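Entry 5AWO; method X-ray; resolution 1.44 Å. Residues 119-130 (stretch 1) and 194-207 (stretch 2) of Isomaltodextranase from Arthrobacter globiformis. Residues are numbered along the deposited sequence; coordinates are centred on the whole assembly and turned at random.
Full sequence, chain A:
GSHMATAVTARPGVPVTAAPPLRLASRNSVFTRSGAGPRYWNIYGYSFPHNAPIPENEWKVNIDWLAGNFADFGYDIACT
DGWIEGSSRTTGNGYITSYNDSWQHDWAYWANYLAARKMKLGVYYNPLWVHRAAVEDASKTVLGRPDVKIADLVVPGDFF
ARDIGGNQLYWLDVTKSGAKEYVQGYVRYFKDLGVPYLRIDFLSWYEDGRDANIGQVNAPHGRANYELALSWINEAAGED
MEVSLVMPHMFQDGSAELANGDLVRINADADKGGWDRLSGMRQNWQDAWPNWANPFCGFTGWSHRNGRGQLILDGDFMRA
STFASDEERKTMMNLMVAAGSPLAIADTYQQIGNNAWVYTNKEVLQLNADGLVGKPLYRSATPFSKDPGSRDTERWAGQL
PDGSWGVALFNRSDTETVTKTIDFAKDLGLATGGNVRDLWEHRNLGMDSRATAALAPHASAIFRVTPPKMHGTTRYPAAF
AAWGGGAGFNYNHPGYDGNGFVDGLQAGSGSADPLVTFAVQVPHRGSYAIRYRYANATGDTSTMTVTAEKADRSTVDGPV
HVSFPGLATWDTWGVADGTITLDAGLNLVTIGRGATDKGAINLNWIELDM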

# COMPACT_ATOMS: atom_id res chain seq x y z
N MET A 119 19.17 6.18 -11.23
CA MET A 119 18.51 6.05 -9.93
C MET A 119 17.88 7.38 -9.53
O MET A 119 18.15 8.43 -10.14
N LYS A 120 17.06 7.32 -8.48
CA LYS A 120 16.30 8.46 -7.97
C LYS A 120 16.47 8.57 -6.46
O LYS A 120 16.80 7.58 -5.77
N LEU A 121 16.27 9.77 -5.95
CA LEU A 121 16.32 10.06 -4.52
C LEU A 121 14.99 9.88 -3.84
O LEU A 121 13.99 10.45 -4.25
N GLY A 122 14.98 9.10 -2.75
CA GLY A 122 13.84 9.03 -1.85
C GLY A 122 14.17 9.76 -0.57
O GLY A 122 15.28 9.68 -0.07
N VAL A 123 13.20 10.54 -0.08
CA VAL A 123 13.42 11.34 1.11
C VAL A 123 12.49 10.97 2.26
O VAL A 123 11.29 10.90 2.09
N TYR A 124 13.11 10.78 3.42
CA TYR A 124 12.39 10.69 4.70
C TYR A 124 12.31 12.09 5.31
O TYR A 124 13.33 12.69 5.65
N TYR A 125 11.12 12.65 5.36
CA TYR A 125 10.89 13.86 6.16
C TYR A 125 9.42 14.05 6.40
O TYR A 125 8.59 13.62 5.62
N ASN A 126 9.12 14.74 7.50
CA ASN A 126 7.75 15.08 7.84
C ASN A 126 7.64 16.59 7.68
O ASN A 126 8.31 17.33 8.40
N PRO A 127 6.79 17.06 6.75
CA PRO A 127 6.76 18.51 6.47
C PRO A 127 6.03 19.32 7.53
O PRO A 127 5.92 20.56 7.36
N LEU A 128 5.58 18.69 8.61
CA LEU A 128 5.13 19.42 9.79
C LEU A 128 6.23 19.62 10.82
O LEU A 128 5.97 20.19 11.90
N TRP A 129 7.44 19.17 10.53
CA TRP A 129 8.59 19.49 11.35
C TRP A 129 9.09 20.87 10.95
O TRP A 129 9.21 21.17 9.75
N VAL A 130 9.41 21.67 11.96
CA VAL A 130 10.05 22.96 11.75
C VAL A 130 11.32 22.98 12.60
O VAL A 130 11.23 22.86 13.84
N GLY A 194 13.10 16.18 -7.77
CA GLY A 194 13.03 14.96 -8.53
C GLY A 194 12.80 13.74 -7.66
O GLY A 194 13.03 12.62 -8.10
N VAL A 195 12.28 13.95 -6.46
CA VAL A 195 11.98 12.85 -5.52
C VAL A 195 10.63 12.18 -5.85
O VAL A 195 9.60 12.84 -5.87
N PRO A 196 10.61 10.85 -6.10
CA PRO A 196 9.36 10.19 -6.37
C PRO A 196 8.68 9.57 -5.14
O PRO A 196 7.60 9.04 -5.27
N TYR A 197 9.30 9.70 -3.98
CA TYR A 197 8.88 8.96 -2.80
C TYR A 197 9.23 9.79 -1.56
O TYR A 197 10.40 10.04 -1.27
N LEU A 198 8.19 10.21 -0.83
CA LEU A 198 8.35 10.96 0.41
C LEU A 198 7.81 10.14 1.58
O LEU A 198 6.63 9.76 1.59
N ARG A 199 8.68 9.87 2.54
CA ARG A 199 8.38 8.97 3.68
C ARG A 199 8.21 9.79 4.94
O ARG A 199 9.16 10.37 5.44
N ILE A 200 6.96 9.81 5.43
CA ILE A 200 6.53 10.77 6.45
C ILE A 200 6.22 9.99 7.73
O ILE A 200 5.20 9.31 7.81
N ASP A 201 7.09 10.16 8.74
CA ASP A 201 7.04 9.34 9.96
C ASP A 201 6.55 10.15 11.16
O ASP A 201 6.37 11.37 11.07
N PHE A 202 6.29 9.45 12.27
CA PHE A 202 5.88 10.06 13.54
C PHE A 202 4.53 10.78 13.45
O PHE A 202 4.22 11.67 14.25
N LEU A 203 3.70 10.27 12.56
CA LEU A 203 2.37 10.83 12.38
C LEU A 203 1.53 10.79 13.66
O LEU A 203 0.88 11.77 14.03
N SER A 204 1.54 9.65 14.33
CA SER A 204 0.75 9.44 15.53
C SER A 204 1.22 10.33 16.65
O SER A 204 0.42 10.83 17.46
N TRP A 205 2.53 10.58 16.70
CA TRP A 205 3.06 11.50 17.71
C TRP A 205 2.58 12.94 17.50
O TRP A 205 2.21 13.60 18.48
N TYR A 206 2.56 13.40 16.26
CA TYR A 206 1.85 14.68 15.95
C TYR A 206 0.38 14.64 16.38
O TYR A 206 -0.11 15.54 17.07
N GLU A 207 -0.34 13.61 15.97
CA GLU A 207 -1.81 13.58 16.13
C GLU A 207 -2.26 13.64 17.58
O GLU A 207 -3.08 14.52 17.94

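The apolar centre of this contact lies on one face of a parallel pair of strands, 120-124 and 197-200, whose axes approach to 4.7 Å and cross at -16°. Val 123 sits across from Leu 198, and both side chains take the t rotamer at chi1 and point to the same face of the sheet. Val 123 CG1 meets Leu 198 CD1 at 4.2 Å, while its other methyl, Val 123 CG2, lies 3.8 Å from Val 195 CG2. Val 195, also t, uses that same methyl on a second neighbour: Leu 121 CD2 stands 3.8 Å from Val 195 CG2, reached through a t, p leucine. One methyl of stretch 2 thus serves two side chains of stretch 1.

The backbone fixes this register. Val 123 N donates to Tyr 197 O at 3.1 Å and Arg 199 N donates to Val 123 O at 2.8 Å, so Val 123 is held through both its amide and its carbonyl. Farther along, the bond from Tyr 125 N to Arg 199 O, 3.0 Å, is weak, bent to 126°.

At the end of its strand, Ile 200 packs against residues that follow the first strand. Ile 200, m at chi1 and t at chi2, sends CG2 to within 4.2 Å of Pro 127 CD and 3.7 Å of Asn 126 CG. Next, Leu 128, in the type I turn from Asn 126 to Trp 129, points toward the helix that starts at Leu 203. Its CD2 lies over one face of the Tyr 206 ring, 3.8 Å from the centroid, a CH-pi contact; Leu 128 chi1, at -93°, is between wells. Trp 129, m at chi1, brings CZ2 to 3.9 Å from Phe 202 CD2, which meets the indole at its edge.

At the other end Pro 196 closes the contact. It points toward stretch 1, and its CD packs 3.1 Å from Leu 121 O, a buried carbonyl left without a hydrogen-bonding partner. Lys 120 leaves its aliphatic part behind, CD being 4.0 Å from Pro 196 CG, while its end leads away. A water joins the stretches here, accepting from Leu 121 N at 2.8 Å and donating to Gly 194 O at 2.8 Å.

The polar edge joins Tyr 124 and Asn 126 to Asp 201, t at chi1, which points toward stretch 1 and accepts through both its carboxylate and its backbone carbonyl. Tyr 124, t at chi1, lies on the sheet face shared with Arg 199; its CD2 passes 4.2 Å from Arg 199 CG, and its hydroxyl reaches past the strand, where Tyr 124 OH donates to Asp 201 OD2 at 2.6 Å. Asn 126, also t, works in two directions: ND2 donates to Asp 201 O at 2.8 Å, across the contact, while OD1 accepts from Leu 128 N at 2.9 Å, within its own turn. The amide thus ties the turn to the segment leading into the helix, and both its polar atoms are satisfied.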

# COMPACT_ATOMS: atom_id res chain seq x y z
CB MET A 119 19.53 5.61 -8.89
CG MET A 119 20.05 4.20 -9.11
SD MET A 119 21.23 3.65 -7.91
CE MET A 119 20.18 3.46 -6.46
CB LYS A 120 14.83 8.32 -8.31
CG LYS A 120 14.54 8.32 -9.81
CD LYS A 120 13.11 7.92 -10.15
CE LYS A 120 13.05 7.18 -11.50
NZ LYS A 120 11.70 6.72 -11.96
CB LEU A 121 16.74 11.52 -4.34
CG LEU A 121 16.84 12.05 -2.91
CD1 LEU A 121 17.94 11.37 -2.13
CD2 LEU A 121 17.03 13.56 -2.94
CB VAL A 123 13.29 12.85 0.82
CG1 VAL A 123 13.35 13.67 2.10
CG2 VAL A 123 14.41 13.29 -0.11
CB TYR A 124 13.13 9.74 5.61
CG TYR A 124 12.65 9.62 7.04
CD1 TYR A 124 12.93 10.58 8.00
CD2 TYR A 124 11.98 8.47 7.47
CE1 TYR A 124 12.51 10.45 9.32
CE2 TYR A 124 11.61 8.33 8.80
CZ TYR A 124 11.88 9.31 9.71
OH TYR A 124 11.49 9.19 11.04
CB TYR A 125 11.50 15.13 5.50
CG TYR A 125 11.99 16.10 6.55
CD1 TYR A 125 13.17 15.87 7.24
CD2 TYR A 125 11.28 17.28 6.85
CE1 TYR A 125 13.61 16.71 8.24
CE2 TYR A 125 11.70 18.12 7.85
CZ TYR A 125 12.88 17.86 8.53
OH TYR A 125 13.29 18.72 9.52
CB ASN A 126 7.41 14.63 9.27
CG ASN A 126 5.96 14.84 9.61
OD1 ASN A 126 5.35 15.83 9.16
ND2 ASN A 126 5.36 13.93 10.40
CB PRO A 127 6.06 18.58 5.14
CG PRO A 127 5.12 17.41 5.17
CD PRO A 127 5.86 16.32 5.89
CB LEU A 128 3.88 18.79 10.42
CG LEU A 128 2.64 19.50 9.82
CD1 LEU A 128 2.36 19.04 8.41
CD2 LEU A 128 1.43 19.26 10.68
CB TRP A 129 9.73 18.47 11.23
CG TRP A 129 9.51 17.19 11.99
CD1 TRP A 129 8.84 17.04 13.15
CD2 TRP A 129 9.98 15.90 11.61
NE1 TRP A 129 8.86 15.70 13.54
CE2 TRP A 129 9.54 14.99 12.60
CE3 TRP A 129 10.74 15.43 10.54
CZ2 TRP A 129 9.85 13.63 12.54
CZ3 TRP A 129 11.01 14.07 10.47
CH2 TRP A 129 10.56 13.18 11.46
CB VAL A 130 9.10 24.11 12.16
CG1 VAL A 130 9.69 25.44 11.76
CG2 VAL A 130 7.71 23.94 11.56
CB VAL A 195 11.96 13.43 -4.10
CG1 VAL A 195 11.45 12.43 -3.07
CG2 VAL A 195 13.33 13.90 -3.70
CB PRO A 196 9.78 9.07 -7.33
CG PRO A 196 11.11 8.67 -6.82
CD PRO A 196 11.76 9.96 -6.38
CB TYR A 197 9.65 7.65 -2.76
CG TYR A 197 9.22 6.66 -1.69
CD1 TYR A 197 8.02 6.00 -1.78
CD2 TYR A 197 10.06 6.38 -0.63
CE1 TYR A 197 7.64 5.06 -0.83
CE2 TYR A 197 9.70 5.43 0.32
CZ TYR A 197 8.50 4.79 0.21
OH TYR A 197 8.12 3.83 1.15
CB LEU A 198 7.65 12.31 0.30
CG LEU A 198 7.78 13.21 1.53
CD1 LEU A 198 9.21 13.62 1.75
CD2 LEU A 198 6.86 14.43 1.44
CB ARG A 199 9.49 7.92 3.82
CG ARG A 199 9.16 6.81 4.80
CD ARG A 199 10.05 5.60 4.57
NE ARG A 199 9.78 4.45 5.45
CZ ARG A 199 8.88 3.54 5.21
NH1 ARG A 199 8.05 3.62 4.17
NH2 ARG A 199 8.78 2.52 6.07
CB ILE A 200 5.27 11.50 5.99
CG1 ILE A 200 5.52 12.19 4.63
CG2 ILE A 200 4.82 12.47 7.06
CD1 ILE A 200 4.30 12.91 4.09
CB ASP A 201 8.48 8.84 10.21
CG ASP A 201 8.61 7.65 11.19
OD1 ASP A 201 7.60 7.14 11.72
OD2 ASP A 201 9.80 7.27 11.41
CB PHE A 202 7.00 10.95 14.09
CG PHE A 202 8.19 10.15 14.56
CD1 PHE A 202 8.16 9.51 15.79
CD2 PHE A 202 9.30 9.99 13.77
CE1 PHE A 202 9.22 8.74 16.22
CE2 PHE A 202 10.37 9.21 14.19
CZ PHE A 202 10.33 8.58 15.42
CB LEU A 203 1.66 10.09 11.25
CG LEU A 203 2.20 10.42 9.87
CD1 LEU A 203 1.68 9.41 8.86
CD2 LEU A 203 1.83 11.84 9.47
CB SER A 204 0.80 7.96 15.93
OG SER A 204 2.14 7.46 16.08
CB TRP A 205 4.58 11.43 17.77
CG TRP A 205 5.15 10.13 18.26
CD1 TRP A 205 4.56 8.90 18.26
CD2 TRP A 205 6.46 9.95 18.84
NE1 TRP A 205 5.42 7.97 18.79
CE2 TRP A 205 6.59 8.58 19.15
CE3 TRP A 205 7.52 10.81 19.13
CZ2 TRP A 205 7.75 8.05 19.74
CZ3 TRP A 205 8.67 10.29 19.72
CH2 TRP A 205 8.77 8.92 20.02
CB TYR A 206 1.95 15.00 14.45
CG TYR A 206 1.09 16.18 14.08
CD1 TYR A 206 1.55 17.48 14.30
CD2 TYR A 206 -0.17 16.02 13.55
CE1 TYR A 206 0.76 18.57 14.00
CE2 TYR A 206 -0.97 17.10 13.25
CZ TYR A 206 -0.49 18.38 13.49
OH TYR A 206 -1.34 19.44 13.16
CB GLU A 207 -2.40 12.35 15.44
CG GLU A 207 -3.93 12.29 15.53
CD GLU A 207 -4.59 11.23 14.70
OE1 GLU A 207 -3.93 10.25 14.26
OE2 GLU A 207 -5.83 11.36 14.50
O HOH W 1 15.66 11.82 -7.80